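Local coordinates for protein polyketide synthase type I (Bacillus amyloliquefaciens, PDB 5KKU) that probably dehydrates beta-hydroxyacyl intermediates of the growing polyketide, as the N-terminal double-hotdog dehydratase domain of the multidomain synthase from the difficidin assembly line, at residues R58-K63 with E108-Q113; M223-C228 with C276-V281. All coordinates share one frame; numbering follows the deposited sequence.

Contact 1: R58-K63 with E108-Q113; sequences RQIIFK and ENMECQ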
loop_
_atom_site.group_PDB
_atom_site.type_symbol
_atom_site.label_atom_id
_atom_site.label_comp_id
_atom_site.label_asym_id
_atom_site.label_seq_id
_atom_site.Cartn_x
_atom_site.Cartn_y
_atom_site.Cartn_z
ATOM N N ARG A 58 -6.161 -6.675 10.033
ATOM C CA ARG A 58 -5.139 -7.553 10.521
ATOM C C ARG A 58 -4.914 -8.742 9.601
ATOM O O ARG A 58 -5.766 -9.098 8.875
ATOM C CB ARG A 58 -5.467 -8.030 11.915
ATOM C CG ARG A 58 -5.877 -6.938 12.855
ATOM C CD ARG A 58 -5.986 -7.479 14.249
ATOM N NE ARG A 58 -6.493 -6.507 15.182
ATOM C CZ ARG A 58 -7.098 -6.822 16.309
ATOM N NH1 ARG A 58 -7.265 -8.073 16.633
ATOM N NH2 ARG A 58 -7.533 -5.876 17.107
ATOM N N GLN A 59 -3.785 -9.386 9.713
ATOM C CA GLN A 59 -3.437 -10.544 8.923
ATOM C C GLN A 59 -3.755 -10.381 7.460
ATOM O O GLN A 59 -4.304 -11.223 6.848
ATOM C CB GLN A 59 -4.065 -11.807 9.474
ATOM C CG GLN A 59 -3.875 -12.021 10.953
ATOM C CD GLN A 59 -2.438 -12.008 11.386
ATOM O OE1 GLN A 59 -1.661 -12.816 10.955
ATOM N NE2 GLN A 59 -2.085 -11.084 12.240
ATOM N N ILE A 60 -3.337 -9.286 6.873
ATOM C CA ILE A 60 -3.503 -9.039 5.465
ATOM C C ILE A 60 -2.601 -9.891 4.610
ATOM O O ILE A 60 -1.466 -10.050 4.891
ATOM C CB ILE A 60 -3.230 -7.583 5.163
ATOM C CG1 ILE A 60 -4.127 -6.724 6.007
ATOM C CG2 ILE A 60 -3.416 -7.283 3.701
ATOM C CD1 ILE A 60 -3.863 -5.269 5.887
ATOM N N ILE A 61 -3.121 -10.428 3.546
ATOM C CA ILE A 61 -2.318 -11.155 2.607
ATOM C C ILE A 61 -2.585 -10.667 1.214
ATOM O O ILE A 61 -3.672 -10.699 0.797
ATOM C CB ILE A 61 -2.608 -12.649 2.633
ATOM C CG1 ILE A 61 -2.508 -13.203 4.018
ATOM C CG2 ILE A 61 -1.668 -13.391 1.723
ATOM C CD1 ILE A 61 -3.008 -14.618 4.155
ATOM N N PHE A 62 -1.562 -10.249 0.517
ATOM C CA PHE A 62 -1.693 -9.791 -0.826
ATOM C C PHE A 62 -1.411 -10.929 -1.780
ATOM O O PHE A 62 -0.395 -11.557 -1.726
ATOM C CB PHE A 62 -0.754 -8.625 -1.112
ATOM C CG PHE A 62 -0.970 -7.418 -0.263
ATOM C CD1 PHE A 62 -2.099 -6.687 -0.360
ATOM C CD2 PHE A 62 -0.007 -6.989 0.561
ATOM C CE1 PHE A 62 -2.284 -5.578 0.396
ATOM C CE2 PHE A 62 -0.182 -5.888 1.317
ATOM C CZ PHE A 62 -1.324 -5.181 1.239
ATOM N N LYS A 63 -2.349 -11.206 -2.647
ATOM C CA LYS A 63 -2.255 -12.346 -3.518
ATOM C C LYS A 63 -2.349 -12.625 -5.003
ATOM O O LYS A 63 -1.748 -13.546 -5.476
ATOM C CB LYS A 63 -3.470 -13.225 -3.387
ATOM C CG LYS A 63 -3.779 -13.598 -1.955
ATOM C CD LYS A 63 -4.754 -14.742 -1.808
ATOM C CE LYS A 63 -5.361 -14.770 -0.438
ATOM N NZ LYS A 63 -6.597 -15.553 -0.283
ATOM N N GLU A 108 -7.884 -14.490 -6.834
ATOM C CA GLU A 108 -7.904 -13.979 -5.490
ATOM C C GLU A 108 -6.834 -12.913 -5.341
ATOM O O GLU A 108 -5.706 -13.099 -5.702
ATOM C CB GLU A 108 -7.735 -15.080 -4.503
ATOM C CG GLU A 108 -8.704 -16.192 -4.699
ATOM C CD GLU A 108 -8.651 -17.232 -3.631
ATOM O OE1 GLU A 108 -7.629 -17.420 -2.996
ATOM O OE2 GLU A 108 -9.663 -17.877 -3.439
ATOM N N ASN A 109 -7.226 -11.773 -4.837
ATOM C CA ASN A 109 -6.347 -10.642 -4.755
ATOM C C ASN A 109 -5.868 -10.316 -3.373
ATOM O O ASN A 109 -4.778 -9.943 -3.197
ATOM C CB ASN A 109 -6.963 -9.437 -5.448
ATOM C CG ASN A 109 -7.284 -9.700 -6.898
ATOM O OD1 ASN A 109 -8.402 -9.629 -7.309
ATOM N ND2 ASN A 109 -6.298 -10.026 -7.643
ATOM N N MET A 110 -6.702 -10.557 -2.392
ATOM C CA MET A 110 -6.390 -10.224 -1.040
ATOM C C MET A 110 -7.355 -10.749 0.000
ATOM O O MET A 110 -8.516 -10.884 -0.255
ATOM C CB MET A 110 -6.276 -8.736 -0.922
ATOM C CG MET A 110 -5.807 -8.269 0.404
ATOM S SD MET A 110 -6.310 -6.620 0.724
ATOM C CE MET A 110 -7.529 -6.891 1.987
ATOM N N GLU A 111 -6.839 -11.029 1.185
ATOM C CA GLU A 111 -7.626 -11.387 2.338
ATOM C C GLU A 111 -7.152 -10.720 3.601
ATOM O O GLU A 111 -6.045 -10.419 3.734
ATOM C CB GLU A 111 -7.675 -12.883 2.527
ATOM C CG GLU A 111 -6.424 -13.486 3.091
ATOM C CD GLU A 111 -6.587 -14.929 3.466
ATOM O OE1 GLU A 111 -6.620 -15.753 2.561
ATOM O OE2 GLU A 111 -6.655 -15.221 4.659
ATOM N N CYS A 112 -8.040 -10.427 4.507
ATOM C CA CYS A 112 -7.657 -9.915 5.803
ATOM C C CYS A 112 -8.757 -10.130 6.831
ATOM O O CYS A 112 -9.794 -10.598 6.502
ATOM C CB CYS A 112 -7.298 -8.442 5.727
ATOM S SG CYS A 112 -8.629 -7.333 5.328
ATOM N N GLN A 113 -8.559 -9.700 8.055
ATOM C CA GLN A 113 -9.570 -9.745 9.076
ATOM C C GLN A 113 -9.876 -8.362 9.560
ATOM O O GLN A 113 -9.025 -7.650 9.981
ATOM C CB GLN A 113 -9.119 -10.581 10.230
ATOM C CG GLN A 113 -8.807 -11.978 9.876
ATOM C CD GLN A 113 -10.045 -12.842 9.800
ATOM O OE1 GLN A 113 -11.070 -12.583 10.425
ATOM N NE2 GLN A 113 -9.949 -13.864 9.019
#
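Two antiparallel strands of the N-terminal hotdog fold pair here, R58-K63 on strand 55-62 and E108-Q113 on strand 107-116. The strand axes run at 174° to each other. At one end R58 and Q113 exchange two backbone hydrogen bonds. Further along, I61 N donates to E111 O at 2.9 Å, nearly along the C=O axis, and E111 N returns a bond to I61 O. The register slips by one residue between R58 and I61, a beta bulge. Q59 and I60 both face I224 of strand 219-229, a G1 bulge.

K63 can be followed outward. Its backbone N bonds N109 O at 2.8 Å, from above the carbonyl plane. CB rests on E108 O at 3.2 Å. CG lies anti to the carbonyl carbon (chi1 -52°), and the chain beyond it is extended. CD passes E108 CB, and CE comes alongside E111 CG. NZ ends between the carboxylates of E111 and E108. E111 CG takes the crowded position between its own N and carbonyl carbon (chi1 76°), and its extended chain also lies against I61 CD1.

The face carrying F62 and M110 is apolar. M110 SD stands 5.2 Å from the F62 ring centroid, an oblique Met-aromatic contact. L38 and L42 pack on M110 from helix 37-49, the helix against which the hotdog sheet packs. Separately, I60 CG1 meets C112 CB at 3.6 Å.

On the face of E111, K63 NZ reaches the anti lone pair of E111 OE1 at 2.9 Å, while its salt bridge to E108 OE1 is weaker at 3.5 Å.

Contact 2: M223-C228 with C276-V281; sequences MIDRFC and CEKLTV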
loop_
_atom_site.group_PDB
_atom_site.type_symbol
_atom_site.label_atom_id
_atom_site.label_comp_id
_atom_site.label_asym_id
_atom_site.label_seq_id
_atom_site.Cartn_x
_atom_site.Cartn_y
_atom_site.Cartn_z
ATOM N N MET A 223 2.469 -9.467 3.192
ATOM C CA MET A 223 1.591 -9.682 4.339
ATOM C C MET A 223 1.516 -8.488 5.283
ATOM O O MET A 223 2.425 -7.661 5.333
ATOM C CB MET A 223 2.098 -10.905 5.110
ATOM C CG MET A 223 1.951 -12.229 4.375
ATOM S SD MET A 223 2.641 -13.616 5.295
ATOM C CE MET A 223 1.433 -13.780 6.604
ATOM N N ILE A 224 0.476 -8.220 6.010
ATOM C CA ILE A 224 0.595 -7.097 6.922
ATOM C C ILE A 224 -0.052 -7.554 8.192
ATOM O O ILE A 224 -1.143 -7.980 8.137
ATOM C CB ILE A 224 -0.066 -5.783 6.407
ATOM C CG1 ILE A 224 0.738 -5.131 5.303
ATOM C CG2 ILE A 224 -0.247 -4.764 7.509
ATOM C CD1 ILE A 224 0.065 -3.964 4.637
ATOM N N ASP A 225 0.616 -7.507 9.309
ATOM C CA ASP A 225 0.011 -8.012 10.528
ATOM C C ASP A 225 -1.115 -7.126 10.988
ATOM O O ASP A 225 -2.159 -7.580 11.305
ATOM C CB ASP A 225 1.019 -8.229 11.630
ATOM C CG ASP A 225 1.603 -9.594 11.616
ATOM O OD1 ASP A 225 1.373 -10.359 10.680
ATOM O OD2 ASP A 225 2.324 -9.945 12.531
ATOM N N ARG A 226 -0.886 -5.825 11.000
ATOM C CA ARG A 226 -1.900 -4.868 11.324
ATOM C C ARG A 226 -1.721 -3.551 10.620
ATOM O O ARG A 226 -0.630 -3.056 10.545
ATOM C CB ARG A 226 -2.027 -4.654 12.833
ATOM C CG ARG A 226 -3.084 -3.646 13.194
ATOM C CD ARG A 226 -3.384 -3.525 14.668
ATOM N NE ARG A 226 -2.603 -2.454 15.235
ATOM C CZ ARG A 226 -3.075 -1.273 15.533
ATOM N NH1 ARG A 226 -4.344 -1.009 15.387
ATOM N NH2 ARG A 226 -2.272 -0.386 16.005
ATOM N N PHE A 227 -2.799 -2.998 10.107
ATOM C CA PHE A 227 -2.834 -1.655 9.600
ATOM C C PHE A 227 -4.044 -0.938 10.143
ATOM O O PHE A 227 -5.101 -1.476 10.178
ATOM C CB PHE A 227 -2.833 -1.613 8.077
ATOM C CG PHE A 227 -2.603 -0.266 7.518
ATOM C CD1 PHE A 227 -3.631 0.575 7.322
ATOM C CD2 PHE A 227 -1.328 0.160 7.172
ATOM C CE1 PHE A 227 -3.426 1.831 6.823
ATOM C CE2 PHE A 227 -1.123 1.413 6.654
ATOM C CZ PHE A 227 -2.179 2.250 6.489
ATOM N N CYS A 228 -3.887 0.280 10.581
ATOM C CA CYS A 228 -4.962 0.983 11.209
ATOM C C CYS A 228 -4.923 2.468 10.893
ATOM O O CYS A 228 -3.949 3.091 11.155
ATOM C CB CYS A 228 -4.900 0.732 12.708
ATOM S SG CYS A 228 -6.163 1.483 13.696
ATOM N N CYS A 276 1.250 0.762 10.912
ATOM C CA CYS A 276 1.425 -0.441 10.201
ATOM C C CYS A 276 2.361 -1.355 10.922
ATOM O O CYS A 276 3.485 -1.066 11.088
ATOM C CB CYS A 276 1.916 -0.150 8.808
ATOM S SG CYS A 276 2.125 -1.544 7.755
ATOM N N GLU A 277 1.890 -2.506 11.296
ATOM C CA GLU A 277 2.701 -3.422 12.036
ATOM C C GLU A 277 3.148 -4.550 11.169
ATOM O O GLU A 277 2.330 -5.227 10.628
ATOM C CB GLU A 277 1.912 -3.974 13.184
ATOM C CG GLU A 277 1.894 -3.125 14.391
ATOM C CD GLU A 277 1.073 -3.740 15.457
ATOM O OE1 GLU A 277 1.126 -4.965 15.601
ATOM O OE2 GLU A 277 0.381 -3.007 16.130
ATOM N N LYS A 278 4.435 -4.707 11.055
ATOM C CA LYS A 278 5.038 -5.768 10.328
ATOM C C LYS A 278 4.611 -5.893 8.862
ATOM O O LYS A 278 3.991 -6.833 8.483
ATOM C CB LYS A 278 4.878 -7.068 11.093
ATOM C CG LYS A 278 5.896 -8.103 10.728
ATOM C CD LYS A 278 5.359 -9.500 10.881
ATOM C CE LYS A 278 6.452 -10.487 11.249
ATOM N NZ LYS A 278 7.536 -10.679 10.250
ATOM N N LEU A 279 5.007 -4.954 8.032
ATOM C CA LEU A 279 4.816 -5.099 6.604
ATOM C C LEU A 279 5.853 -6.023 6.059
ATOM O O LEU A 279 7.010 -5.758 6.086
ATOM C CB LEU A 279 4.804 -3.767 5.884
ATOM C CG LEU A 279 5.134 -3.762 4.403
ATOM C CD1 LEU A 279 3.972 -4.260 3.608
ATOM C CD2 LEU A 279 5.559 -2.416 3.905
ATOM N N THR A 280 5.441 -7.157 5.576
ATOM C CA THR A 280 6.375 -8.105 5.056
ATOM C C THR A 280 6.387 -7.976 3.579
ATOM O O THR A 280 5.391 -7.931 2.992
ATOM C CB THR A 280 6.031 -9.533 5.456
ATOM O OG1 THR A 280 6.166 -9.679 6.854
ATOM C CG2 THR A 280 6.980 -10.489 4.819
ATOM N N VAL A 281 7.570 -7.955 3.008
ATOM C CA VAL A 281 7.759 -7.802 1.599
ATOM C C VAL A 281 8.605 -8.927 1.024
ATOM O O VAL A 281 9.446 -9.416 1.694
ATOM C CB VAL A 281 8.305 -6.414 1.270
ATOM C CG1 VAL A 281 7.456 -5.329 1.914
ATOM C CG2 VAL A 281 9.755 -6.277 1.653
#
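The C-terminal hotdog fold contributes this antiparallel strand pair, M223-C228 on strand 219-229 with C276-V281 on strand 272-283. The first chain turns a corner at D225, where a classic beta bulge sets D225 and R226 both opposite E277. E277 O therefore faces two backbone N-H groups. R226 N approaches on a lone pair at 3.3 Å, and D225 N makes a weak, bent bond. In return, E277 N gives R226 O a short, straight bond of 2.7 Å. Before the corner, T280 N bonds M223 O at 3.1 Å.

F227, C276, I224 and L279 share the apolar face. F227 CG and C276 SG are each anti to their backbone N. C276 CB touches F227 CD2 at 3.6 Å. C276 SG lies in the ring plane at the edge of F227, and SG also meets I224 CG2 at 4.0 Å. The I224 and L279 side chains cross obliquely, with CG1 of I224 3.8 Å from CD1 of L279. I39 of helix 37-49 packs on both I224 and F227.

On the other face, R226 leaves with CG anti to the backbone N (chi1 180°) and bends at chi3. This brings NE to E277 OE2 at 3.2 Å in a nearly straight bond. The oxygen lies near the guanidinium plane but is met from above the carboxylate plane; the two planes are 65° apart.

R226 NH2 bonds E275 and NH1 bonds E56, so each guanidinium nitrogen has its own carboxylate. The three carboxylates probably balance and fix the guanidinium. Since E56 lies in the N-terminal hotdog fold, the R226 side chain links the two folds.

Contact 1 belongs to the N-terminal hotdog, contact 2 to the C-terminal one. Their inner strands, 55-62 and 219-229, are neighbours at the junction of the double hotdog. Probable hydrogen bonds join them, I60 N to I224 O at 2.8 Å and Q59 N to D225 O at 2.9 Å. Core side chains are I60, M110 and C112 in contact 1 and I224, F227, C276 and L279 in contact 2. K63, E108, E111, R226 and E277 lie nearer the surface. Both contacts set one cation among carboxylates. Those of K63 lie within contact 1, while R226 also reaches E275 and E56. The F62 and L279 side chains each lie about 10 Å from that of D198, the predicted proton donor.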